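Local coordinates for sucrose 6(F)-phosphate phosphorylase (Thermoanaerobacterium thermosaccharolyticum DSM 571, PDB 6S9V), which is a bacterial enzyme of the alpha-amylase family, built around an eight-stranded TIM barrel with an antiparallel beta domain near the C terminus, at residues K286-L291 with E457-D462; G214-K219 with P229-F234; D462-T467 with I479-Y484. All coordinates share one frame; numbering follows the deposited sequence.

How the contacts relate
From the N terminus, contact 2 comes first and closes a short loop, in which the connection after barrel strand 207-210 folds back on the start of helix 230-244. Contact 1 follows and closes a far longer one: 165 residues separate its segments, and it joins the turn between helices 275-285 and 289-295 to the loop leading into strand 463-470. Contact 3 opens at D462, where contact 1 ends, and closes the 463-470/473-480 hairpin. The three lie in series, neither nested nor crossed. Contacts 1 and 3, with centres about 7 Å apart, touch each other and a common sulfate; contact 2 is remote, its centre about 39 Å from that of contact 1.

Contact 1 (K286-L291 with E457-D462); sequences KSNEML and EDCRKD. With SO4 (sulfate ion), chain G.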
loop_
_atom_site.group_PDB
_atom_site.type_symbol
_atom_site.label_atom_id
_atom_site.label_comp_id
_atom_site.label_asym_id
_atom_site.label_seq_id
_atom_site.Cartn_x
_atom_site.Cartn_y
_atom_site.Cartn_z
ATOM N N LYS A 286 -8.694 14.056 -20.409
ATOM C CA LYS A 286 -8.256 15.439 -20.565
ATOM C C LYS A 286 -9.200 16.394 -19.844
ATOM O O LYS A 286 -9.595 17.435 -20.378
ATOM C CB LYS A 286 -8.140 15.820 -22.040
ATOM C CG LYS A 286 -7.165 14.978 -22.819
ATOM C CD LYS A 286 -7.041 15.486 -24.245
ATOM C CE LYS A 286 -6.159 14.574 -25.085
ATOM N NZ LYS A 286 -4.747 14.536 -24.602
ATOM N N SER A 287 -9.564 16.029 -18.617
ATOM C CA SER A 287 -10.467 16.843 -17.815
ATOM C C SER A 287 -9.985 16.855 -16.375
ATOM O O SER A 287 -9.715 15.797 -15.800
ATOM C CB SER A 287 -11.901 16.309 -17.859
ATOM O OG SER A 287 -12.687 16.951 -16.863
ATOM N N ASN A 288 -9.932 18.042 -15.783
ATOM C CA ASN A 288 -9.466 18.185 -14.413
ATOM C C ASN A 288 -10.594 18.092 -13.391
ATOM O O ASN A 288 -10.324 18.190 -12.189
ATOM C CB ASN A 288 -8.722 19.523 -14.244
ATOM C CG ASN A 288 -9.647 20.736 -14.316
ATOM O OD1 ASN A 288 -10.875 20.614 -14.256
ATOM N ND2 ASN A 288 -9.053 21.923 -14.417
ATOM N N GLU A 289 -11.838 17.866 -13.830
ATOM C CA GLU A 289 -12.988 18.122 -12.962
ATOM C C GLU A 289 -13.006 17.185 -11.761
ATOM O O GLU A 289 -13.222 17.622 -10.622
ATOM C CB GLU A 289 -14.289 17.987 -13.760
ATOM C CG GLU A 289 -14.518 19.106 -14.761
ATOM C CD GLU A 289 -15.979 19.265 -15.179
ATOM O OE1 GLU A 289 -16.883 19.070 -14.339
ATOM O OE2 GLU A 289 -16.218 19.590 -16.361
ATOM N N MET A 290 -12.793 15.894 -11.993
ATOM C CA MET A 290 -12.764 14.941 -10.888
ATOM C C MET A 290 -11.583 15.208 -9.964
ATOM O O MET A 290 -11.722 15.162 -8.736
ATOM C CB MET A 290 -12.690 13.520 -11.434
ATOM C CG MET A 290 -12.815 12.438 -10.385
ATOM S SD MET A 290 -12.634 10.789 -11.087
ATOM C CE MET A 290 -12.799 9.783 -9.608
ATOM N N LEU A 291 -10.411 15.480 -10.538
ATOM C CA LEU A 291 -9.228 15.765 -9.733
ATOM C C LEU A 291 -9.437 17.007 -8.880
ATOM O O LEU A 291 -9.120 17.017 -7.684
ATOM C CB LEU A 291 -8.015 15.939 -10.644
ATOM C CG LEU A 291 -6.716 16.400 -9.975
ATOM C CD1 LEU A 291 -6.197 15.341 -9.016
ATOM C CD2 LEU A 291 -5.676 16.735 -11.047
ATOM N N GLU A 457 -5.371 26.478 -8.269
ATOM C CA GLU A 457 -5.530 27.689 -9.060
ATOM C C GLU A 457 -6.599 27.469 -10.117
ATOM O O GLU A 457 -6.726 26.372 -10.671
ATOM C CB GLU A 457 -4.224 28.100 -9.753
ATOM C CG GLU A 457 -3.027 28.281 -8.831
ATOM C CD GLU A 457 -3.056 29.587 -8.056
ATOM O OE1 GLU A 457 -4.117 30.254 -8.015
ATOM O OE2 GLU A 457 -2.002 29.949 -7.488
ATOM N N ASP A 458 -7.371 28.517 -10.376
ATOM C CA ASP A 458 -8.371 28.480 -11.428
ATOM C C ASP A 458 -7.694 28.259 -12.770
ATOM O O ASP A 458 -6.582 28.735 -13.015
ATOM C CB ASP A 458 -9.154 29.788 -11.466
ATOM C CG ASP A 458 -10.269 29.763 -12.491
ATOM O OD1 ASP A 458 -10.754 28.659 -12.813
ATOM O OD2 ASP A 458 -10.623 30.841 -13.009
ATOM N N CYS A 459 -8.377 27.526 -13.647
ATOM C CA CYS A 459 -7.842 27.232 -14.970
ATOM C C CYS A 459 -8.944 26.572 -15.785
ATOM O O CYS A 459 -10.018 26.261 -15.267
ATOM C CB CYS A 459 -6.613 26.324 -14.885
ATOM S SG CYS A 459 -6.944 24.728 -14.114
ATOM N N ARG A 460 -8.662 26.371 -17.074
ATOM C CA ARG A 460 -9.584 25.696 -17.977
ATOM C C ARG A 460 -9.692 24.217 -17.621
ATOM O O ARG A 460 -8.820 23.640 -16.972
ATOM C CB ARG A 460 -9.133 25.869 -19.432
ATOM C CG ARG A 460 -9.070 27.324 -19.896
ATOM C CD ARG A 460 -10.466 27.890 -20.173
ATOM N NE ARG A 460 -11.023 27.325 -21.402
ATOM C CZ ARG A 460 -12.297 27.401 -21.767
ATOM N NH1 ARG A 460 -13.184 28.013 -20.994
ATOM N NH2 ARG A 460 -12.689 26.852 -22.908
ATOM N N LYS A 461 -10.797 23.605 -18.059
ATOM C CA LYS A 461 -11.044 22.202 -17.756
ATOM C C LYS A 461 -9.930 21.301 -18.264
ATOM O O LYS A 461 -9.622 20.285 -17.631
ATOM C CB LYS A 461 -12.369 21.763 -18.389
ATOM C CG LYS A 461 -12.838 20.383 -17.959
ATOM C CD LYS A 461 -14.148 19.981 -18.646
ATOM C CE LYS A 461 -13.954 19.755 -20.149
ATOM N NZ LYS A 461 -12.942 18.698 -20.460
ATOM N N ASP A 462 -9.308 21.655 -19.388
ATOM C CA ASP A 462 -8.218 20.863 -19.945
ATOM C C ASP A 462 -6.850 21.351 -19.491
ATOM O O ASP A 462 -5.851 21.127 -20.183
ATOM C CB ASP A 462 -8.315 20.836 -21.475
ATOM C CG ASP A 462 -8.267 22.219 -22.103
ATOM O OD1 ASP A 462 -8.043 23.219 -21.383
ATOM O OD2 ASP A 462 -8.465 22.305 -23.339
HETATM S S SO4 G . -9.321 25.547 -24.367
HETATM O O1 SO4 G . -10.514 24.999 -23.729
HETATM O O2 SO4 G . -9.685 26.201 -25.620
HETATM O O3 SO4 G . -8.702 26.515 -23.463
HETATM O O4 SO4 G . -8.374 24.472 -24.652
#
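The carboxamide of N288 meets the 457-462 loop in two ways: K461 O lies above it, 3.3 Å from N288 CG, and the ND2 corner reaches 3.5 Å from C459 SG. ND2 donates a hydrogen bond to E463 O, just beyond the loop; R460 O is near but badly angled. A second flat group, the R460 guanidinium, carries the sulfate at its edge, with the sulfur in plane. NH2 donates to sulfate O1 at 3.0 Å and NE to O3, and a weaker NE bond also reaches O1. The ion probably came from the crystallisation liquor.

One backbone bond joins the segments, N288 N to K461 O at 2.9 Å. The side chain of K461 leaves with CG anti to the backbone N (chi1 -171°). Its CG rests 3.6 Å from S287 OG, and its CD lies 3.1 Å from E289 OE2 as the two side chains cross obliquely. Bends at chi3 and chi4 follow, and NZ finishes near K286 O, 5.3 Å from E289 OE2, so the opposite charges are neighbours without forming a salt bridge.

S287 OG accepts from E289 N, a capping bond at the start of a helix, while K286 leaves helical geometry with positive phi (55°). The 286-288 turn links helix 275-285 to helix 289-295 and receives the loop that runs from strand 453-456 to strand 463-470; L291, in the first turn of the second helix, packs on I464 of that latter strand.

Contact 2 (G214-K219 with P229-F234); sequences GYVIKK and PEIYEF. With SO4 (sulfate ion), chain D.
Torsions on both sides bring I231 and V216 together: in I231, chi1 (-175°) sets CG1 anti to the backbone N and chi2 (84°) then turns CD1 to V216 CG2, while V216 places CG2 between its own backbone N and carbonyl carbon. The methyls V216 CG2 and I231 CD1 come within 3.5 Å, tighter than usual van der Waals contact, with the side chains crossing at about a right angle. The same V216 CG2 approaches F234 CD2 obliquely at 4.0 Å. I217 packs by both branches: CG1 lies 3.7 Å from I231 CA, and CG2 is 3.8 Å from E230 CB. Its CB points toward the helix, and its CA is the closest of the loop to that of I231.

Topologically this is the connection after the fourth barrel strand, 207-210, folded against the helix that follows, 230-244, within a TIM-barrel beta-alpha unit. On the far side of the loop, K218 NZ donates to Y215 O at 2.7 Å and forms a salt bridge with D181. Y215 OH donates to sulfate O1 at 2.8 Å, with that oxygen at the ring edge and in plane; R148 and H358 also hold this ion.

Around a buried apolar patch, then, the polar chemistry lies at the margin. K219 NZ and E230 OE2 form a salt bridge, although the modelled 2.4 Å is too short for its exact geometry to be trusted. E230 stands in the first turn of its helix, where a negative charge would probably interact favourably with the helix dipole as well as with the lysine.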
loop_
_atom_site.group_PDB
_atom_site.type_symbol
_atom_site.label_atom_id
_atom_site.label_comp_id
_atom_site.label_asym_id
_atom_site.label_seq_id
_atom_site.Cartn_x
_atom_site.Cartn_y
_atom_site.Cartn_z
ATOM N N GLY A 214 -8.529 -3.860 8.175
ATOM C CA GLY A 214 -9.980 -3.850 8.171
ATOM C C GLY A 214 -10.613 -5.185 8.504
ATOM O O GLY A 214 -11.804 -5.231 8.833
ATOM N N TYR A 215 -9.844 -6.274 8.445
ATOM C CA TYR A 215 -10.389 -7.613 8.628
ATOM C C TYR A 215 -10.250 -8.156 10.045
ATOM O O TYR A 215 -10.731 -9.262 10.309
ATOM C CB TYR A 215 -9.711 -8.579 7.655
ATOM C CG TYR A 215 -10.032 -8.268 6.223
ATOM C CD1 TYR A 215 -11.171 -8.781 5.627
ATOM C CD2 TYR A 215 -9.218 -7.426 5.476
ATOM C CE1 TYR A 215 -11.480 -8.496 4.323
ATOM C CE2 TYR A 215 -9.527 -7.124 4.162
ATOM C CZ TYR A 215 -10.660 -7.670 3.592
ATOM O OH TYR A 215 -10.992 -7.384 2.288
ATOM N N VAL A 216 -9.636 -7.412 10.970
ATOM C CA VAL A 216 -9.249 -8.033 12.231
ATOM C C VAL A 216 -10.436 -8.339 13.143
ATOM O O VAL A 216 -10.333 -9.239 13.984
ATOM C CB VAL A 216 -8.222 -7.183 13.013
ATOM C CG1 VAL A 216 -6.929 -7.056 12.213
ATOM C CG2 VAL A 216 -8.788 -5.807 13.408
ATOM N N ILE A 217 -11.567 -7.649 13.001
ATOM C CA ILE A 217 -12.729 -7.901 13.850
ATOM C C ILE A 217 -13.706 -8.805 13.109
ATOM O O ILE A 217 -14.232 -8.440 12.047
ATOM C CB ILE A 217 -13.423 -6.598 14.283
ATOM C CG1 ILE A 217 -12.455 -5.681 15.037
ATOM C CG2 ILE A 217 -14.656 -6.911 15.147
ATOM C CD1 ILE A 217 -11.810 -6.309 16.273
ATOM N N LYS A 218 -13.962 -9.974 13.680
ATOM C CA LYS A 218 -14.993 -10.881 13.196
ATOM C C LYS A 218 -16.186 -10.788 14.137
ATOM O O LYS A 218 -16.022 -10.853 15.360
ATOM C CB LYS A 218 -14.490 -12.320 13.126
ATOM C CG LYS A 218 -13.551 -12.612 11.953
ATOM C CD LYS A 218 -12.223 -11.891 12.109
ATOM C CE LYS A 218 -11.202 -12.427 11.132
ATOM N NZ LYS A 218 -9.939 -11.659 11.166
ATOM N N LYS A 219 -17.373 -10.612 13.570
ATOM C CA LYS A 219 -18.593 -10.582 14.371
ATOM C C LYS A 219 -19.713 -11.196 13.551
ATOM O O LYS A 219 -20.022 -10.699 12.462
ATOM C CB LYS A 219 -18.951 -9.151 14.786
ATOM C CG LYS A 219 -20.165 -9.046 15.710
ATOM C CD LYS A 219 -20.574 -7.594 15.939
ATOM C CE LYS A 219 -19.759 -6.943 17.049
ATOM N NZ LYS A 219 -20.378 -5.677 17.539
ATOM N N PRO A 229 -18.067 -0.492 16.704
ATOM C CA PRO A 229 -16.905 0.293 17.144
ATOM C C PRO A 229 -15.677 -0.536 17.515
ATOM O O PRO A 229 -14.638 0.031 17.855
ATOM C CB PRO A 229 -17.446 1.019 18.379
ATOM C CG PRO A 229 -18.393 0.026 18.972
ATOM C CD PRO A 229 -19.028 -0.702 17.807
ATOM N N GLU A 230 -15.797 -1.864 17.440
ATOM C CA GLU A 230 -14.720 -2.737 17.900
ATOM C C GLU A 230 -13.402 -2.447 17.187
ATOM O O GLU A 230 -12.333 -2.482 17.807
ATOM C CB GLU A 230 -15.116 -4.202 17.702
ATOM C CG GLU A 230 -16.189 -4.701 18.669
ATOM C CD GLU A 230 -17.612 -4.407 18.213
ATOM O OE1 GLU A 230 -17.806 -3.672 17.224
ATOM O OE2 GLU A 230 -18.548 -4.932 18.851
ATOM N N ILE A 231 -13.448 -2.180 15.884
ATOM C CA ILE A 231 -12.205 -1.955 15.151
ATOM C C ILE A 231 -11.437 -0.777 15.748
ATOM O O ILE A 231 -10.205 -0.785 15.794
ATOM C CB ILE A 231 -12.494 -1.754 13.654
ATOM C CG1 ILE A 231 -11.188 -1.650 12.866
ATOM C CG2 ILE A 231 -13.339 -0.518 13.416
ATOM C CD1 ILE A 231 -10.607 -2.963 12.500
ATOM N N TYR A 232 -12.150 0.248 16.229
ATOM C CA TYR A 232 -11.465 1.429 16.752
ATOM C C TYR A 232 -10.804 1.157 18.097
ATOM O O TYR A 232 -9.800 1.798 18.438
ATOM C CB TYR A 232 -12.450 2.598 16.838
ATOM C CG TYR A 232 -12.509 3.372 15.545
ATOM C CD1 TYR A 232 -11.490 4.246 15.206
ATOM C CD2 TYR A 232 -13.557 3.212 14.649
ATOM C CE1 TYR A 232 -11.511 4.945 14.028
ATOM C CE2 TYR A 232 -13.588 3.917 13.456
ATOM C CZ TYR A 232 -12.558 4.785 13.156
ATOM O OH TYR A 232 -12.549 5.511 11.985
ATOM N N GLU A 233 -11.330 0.205 18.867
ATOM C CA GLU A 233 -10.675 -0.185 20.110
ATOM C C GLU A 233 -9.315 -0.820 19.836
ATOM O O GLU A 233 -8.344 -0.573 20.566
ATOM C CB GLU A 233 -11.580 -1.146 20.878
ATOM C CG GLU A 233 -12.961 -0.581 21.177
ATOM C CD GLU A 233 -13.863 -1.584 21.864
ATOM O OE1 GLU A 233 -13.411 -2.217 22.840
ATOM O OE2 GLU A 233 -15.021 -1.745 21.421
ATOM N N PHE A 234 -9.225 -1.643 18.788
ATOM C CA PHE A 234 -7.941 -2.205 18.390
ATOM C C PHE A 234 -7.017 -1.130 17.830
ATOM O O PHE A 234 -5.830 -1.079 18.169
ATOM C CB PHE A 234 -8.142 -3.307 17.352
ATOM C CG PHE A 234 -6.856 -3.852 16.799
ATOM C CD1 PHE A 234 -6.099 -4.753 17.536
ATOM C CD2 PHE A 234 -6.390 -3.449 15.560
ATOM C CE1 PHE A 234 -4.909 -5.244 17.045
ATOM C CE2 PHE A 234 -5.202 -3.945 15.061
ATOM C CZ PHE A 234 -4.461 -4.849 15.806
HETATM S S SO4 D . -8.228 -6.453 -0.019
HETATM O O1 SO4 D . -9.174 -5.787 0.885
HETATM O O2 SO4 D . -8.790 -7.698 -0.533
HETATM O O3 SO4 D . -7.936 -5.548 -1.124
HETATM O O4 SO4 D . -7.000 -6.778 0.697
#

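Contact 3 (D462-T467 with I479-Y484); sequences DEIRLT and IDLKTY. With SO4 (sulfate ion), chain G.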
loop_
_atom_site.group_PDB
_atom_site.type_symbol
_atom_site.label_atom_id
_atom_site.label_comp_id
_atom_site.label_asym_id
_atom_site.label_seq_id
_atom_site.Cartn_x
_atom_site.Cartn_y
_atom_site.Cartn_z
ATOM N N ASP A 462 -9.308 21.655 -19.388
ATOM C CA ASP A 462 -8.218 20.863 -19.945
ATOM C C ASP A 462 -6.850 21.351 -19.491
ATOM O O ASP A 462 -5.851 21.127 -20.183
ATOM C CB ASP A 462 -8.315 20.836 -21.475
ATOM C CG ASP A 462 -8.267 22.219 -22.103
ATOM O OD1 ASP A 462 -8.043 23.219 -21.383
ATOM O OD2 ASP A 462 -8.465 22.305 -23.339
ATOM N N GLU A 463 -6.776 21.975 -18.318
ATOM C CA GLU A 463 -5.513 22.404 -17.737
ATOM C C GLU A 463 -5.473 21.965 -16.280
ATOM O O GLU A 463 -6.496 21.607 -15.691
ATOM C CB GLU A 463 -5.338 23.926 -17.826
ATOM C CG GLU A 463 -5.371 24.501 -19.224
ATOM C CD GLU A 463 -5.399 26.020 -19.224
ATOM O OE1 GLU A 463 -5.783 26.617 -18.192
ATOM O OE2 GLU A 463 -5.042 26.624 -20.254
ATOM N N ILE A 464 -4.273 21.985 -15.708
ATOM C CA ILE A 464 -4.064 21.785 -14.278
ATOM C C ILE A 464 -3.106 22.867 -13.802
ATOM O O ILE A 464 -2.028 23.041 -14.379
ATOM C CB ILE A 464 -3.499 20.383 -13.973
ATOM C CG1 ILE A 464 -4.545 19.313 -14.300
ATOM C CG2 ILE A 464 -3.055 20.285 -12.517
ATOM C CD1 ILE A 464 -3.990 17.908 -14.386
ATOM N N ARG A 465 -3.491 23.590 -12.750
ATOM C CA ARG A 465 -2.644 24.648 -12.200
ATOM C C ARG A 465 -2.665 24.538 -10.685
ATOM O O ARG A 465 -3.692 24.819 -10.060
ATOM C CB ARG A 465 -3.104 26.032 -12.654
ATOM C CG ARG A 465 -2.935 26.274 -14.142
ATOM C CD ARG A 465 -3.107 27.757 -14.508
ATOM N NE ARG A 465 -1.895 28.535 -14.267
ATOM C CZ ARG A 465 -1.715 29.794 -14.668
ATOM N NH1 ARG A 465 -2.673 30.427 -15.334
ATOM N NH2 ARG A 465 -0.579 30.423 -14.402
ATOM N N LEU A 466 -1.538 24.128 -10.108
ATOM C CA LEU A 466 -1.385 23.949 -8.670
ATOM C C LEU A 466 -0.118 24.650 -8.199
ATOM O O LEU A 466 0.921 24.579 -8.863
ATOM C CB LEU A 466 -1.328 22.464 -8.315
ATOM C CG LEU A 466 -2.498 21.612 -8.816
ATOM C CD1 LEU A 466 -2.213 20.132 -8.559
ATOM C CD2 LEU A 466 -3.823 22.033 -8.175
ATOM N N THR A 467 -0.193 25.299 -7.035
ATOM C CA THR A 467 0.899 26.125 -6.547
ATOM C C THR A 467 1.207 25.823 -5.089
ATOM O O THR A 467 0.297 25.651 -4.273
ATOM C CB THR A 467 0.560 27.623 -6.691
ATOM O OG1 THR A 467 0.513 27.988 -8.078
ATOM C CG2 THR A 467 1.582 28.491 -5.960
ATOM N N ILE A 479 -0.066 22.041 -16.386
ATOM C CA ILE A 479 -0.186 20.943 -17.340
ATOM C C ILE A 479 -1.232 21.318 -18.378
ATOM O O ILE A 479 -2.357 21.697 -18.030
ATOM C CB ILE A 479 -0.566 19.611 -16.666
ATOM C CG1 ILE A 479 0.508 19.157 -15.680
ATOM C CG2 ILE A 479 -0.785 18.519 -17.747
ATOM C CD1 ILE A 479 0.066 18.031 -14.745
ATOM N N ASP A 480 -0.851 21.236 -19.648
ATOM C CA ASP A 480 -1.787 21.298 -20.766
ATOM C C ASP A 480 -2.214 19.865 -21.063
ATOM O O ASP A 480 -1.423 19.077 -21.591
ATOM C CB ASP A 480 -1.130 21.957 -21.975
ATOM C CG ASP A 480 -2.069 22.091 -23.163
ATOM O OD1 ASP A 480 -3.183 21.523 -23.130
ATOM O OD2 ASP A 480 -1.688 22.789 -24.130
ATOM N N LEU A 481 -3.451 19.513 -20.699
ATOM C CA LEU A 481 -3.912 18.142 -20.886
ATOM C C LEU A 481 -4.110 17.795 -22.354
ATOM O O LEU A 481 -4.259 16.611 -22.683
ATOM C CB LEU A 481 -5.216 17.908 -20.123
ATOM C CG LEU A 481 -5.060 17.931 -18.595
ATOM C CD1 LEU A 481 -6.422 17.901 -17.946
ATOM C CD2 LEU A 481 -4.198 16.773 -18.112
ATOM N N LYS A 482 -4.141 18.793 -23.236
ATOM C CA LYS A 482 -4.197 18.512 -24.665
ATOM C C LYS A 482 -2.913 17.840 -25.140
ATOM O O LYS A 482 -2.955 16.893 -25.934
ATOM C CB LYS A 482 -4.459 19.809 -25.436
ATOM C CG LYS A 482 -5.856 20.386 -25.202
ATOM C CD LYS A 482 -6.160 21.605 -26.075
ATOM C CE LYS A 482 -5.532 22.885 -25.531
ATOM N NZ LYS A 482 -5.899 24.084 -26.358
ATOM N N THR A 483 -1.763 18.314 -24.655
ATOM C CA THR A 483 -0.457 17.827 -25.073
ATOM C C THR A 483 0.292 17.084 -23.978
ATOM O O THR A 483 1.323 16.464 -24.270
ATOM C CB THR A 483 0.412 19.007 -25.530
ATOM O OG1 THR A 483 0.685 19.847 -24.396
ATOM C CG2 THR A 483 -0.311 19.814 -26.581
ATOM N N TYR A 484 -0.191 17.129 -22.736
ATOM C CA TYR A 484 0.498 16.635 -21.549
ATOM C C TYR A 484 1.811 17.365 -21.295
ATOM O O TYR A 484 2.620 16.910 -20.475
ATOM C CB TYR A 484 0.736 15.122 -21.618
ATOM C CG TYR A 484 -0.553 14.371 -21.818
ATOM C CD1 TYR A 484 -1.566 14.413 -20.861
ATOM C CD2 TYR A 484 -0.782 13.655 -22.981
ATOM C CE1 TYR A 484 -2.767 13.742 -21.065
ATOM C CE2 TYR A 484 -1.963 12.980 -23.182
ATOM C CZ TYR A 484 -2.954 13.029 -22.233
ATOM O OH TYR A 484 -4.127 12.355 -22.477
HETATM S S SO4 G . -9.321 25.547 -24.367
HETATM O O1 SO4 G . -10.514 24.999 -23.729
HETATM O O2 SO4 G . -9.685 26.201 -25.620
HETATM O O3 SO4 G . -8.702 26.515 -23.463
HETATM O O4 SO4 G . -8.374 24.472 -24.652
HETATM O O HOH W 1 -5.065 23.016 -22.427
#
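Backbone hydrogen bonds set the register between D462-I464 and I479-L481. I464 and I479 exchange two, I464 N to I479 O and I479 N to I464 O, both 3.0 Å, which makes them an antiparallel hydrogen-bonded pair. Beyond the neighbouring non-hydrogen-bonded pair E463-D480, L481 N donates to D462 O at 2.9 Å. A CA-H...O contact from E463 CA to I479 O, 3.2 Å long, adds to the pairing.

Apolar contacts occupy the sheet face that carries the two isoleucines. I464 and I479 lie side by side and point the same way, their CB atoms 4.1 Å apart. L481, just past the strand end, crosses I464 at about a right angle, and its CD2 meets I464 CD1 at 3.9 Å. Helix 372-384 packs over this face, with I381 touching both isoleucines.

These strands form a beta hairpin within the five-stranded antiparallel sheet of the C-terminal beta domain. At its open end the second strand, 473-480, turns away: D480 OD1 accepts from K482 N at 2.9 Å, an Asx turn whose donor stands 40° out of the carboxylate plane.

Polar and charged contacts gather at that turn. A water lies near D462 O and is also close to D480 OD1, so it may bridge the segments. K482 runs its aliphatic CD past D462 OD2, and its NZ donates to sulfate O4 at 3.0 Å. D462 OD2 lies 2.5 Å from the same O4. K482 O and L481 O both accept from K286 NZ, bonds that join the turn to the 286-288 region.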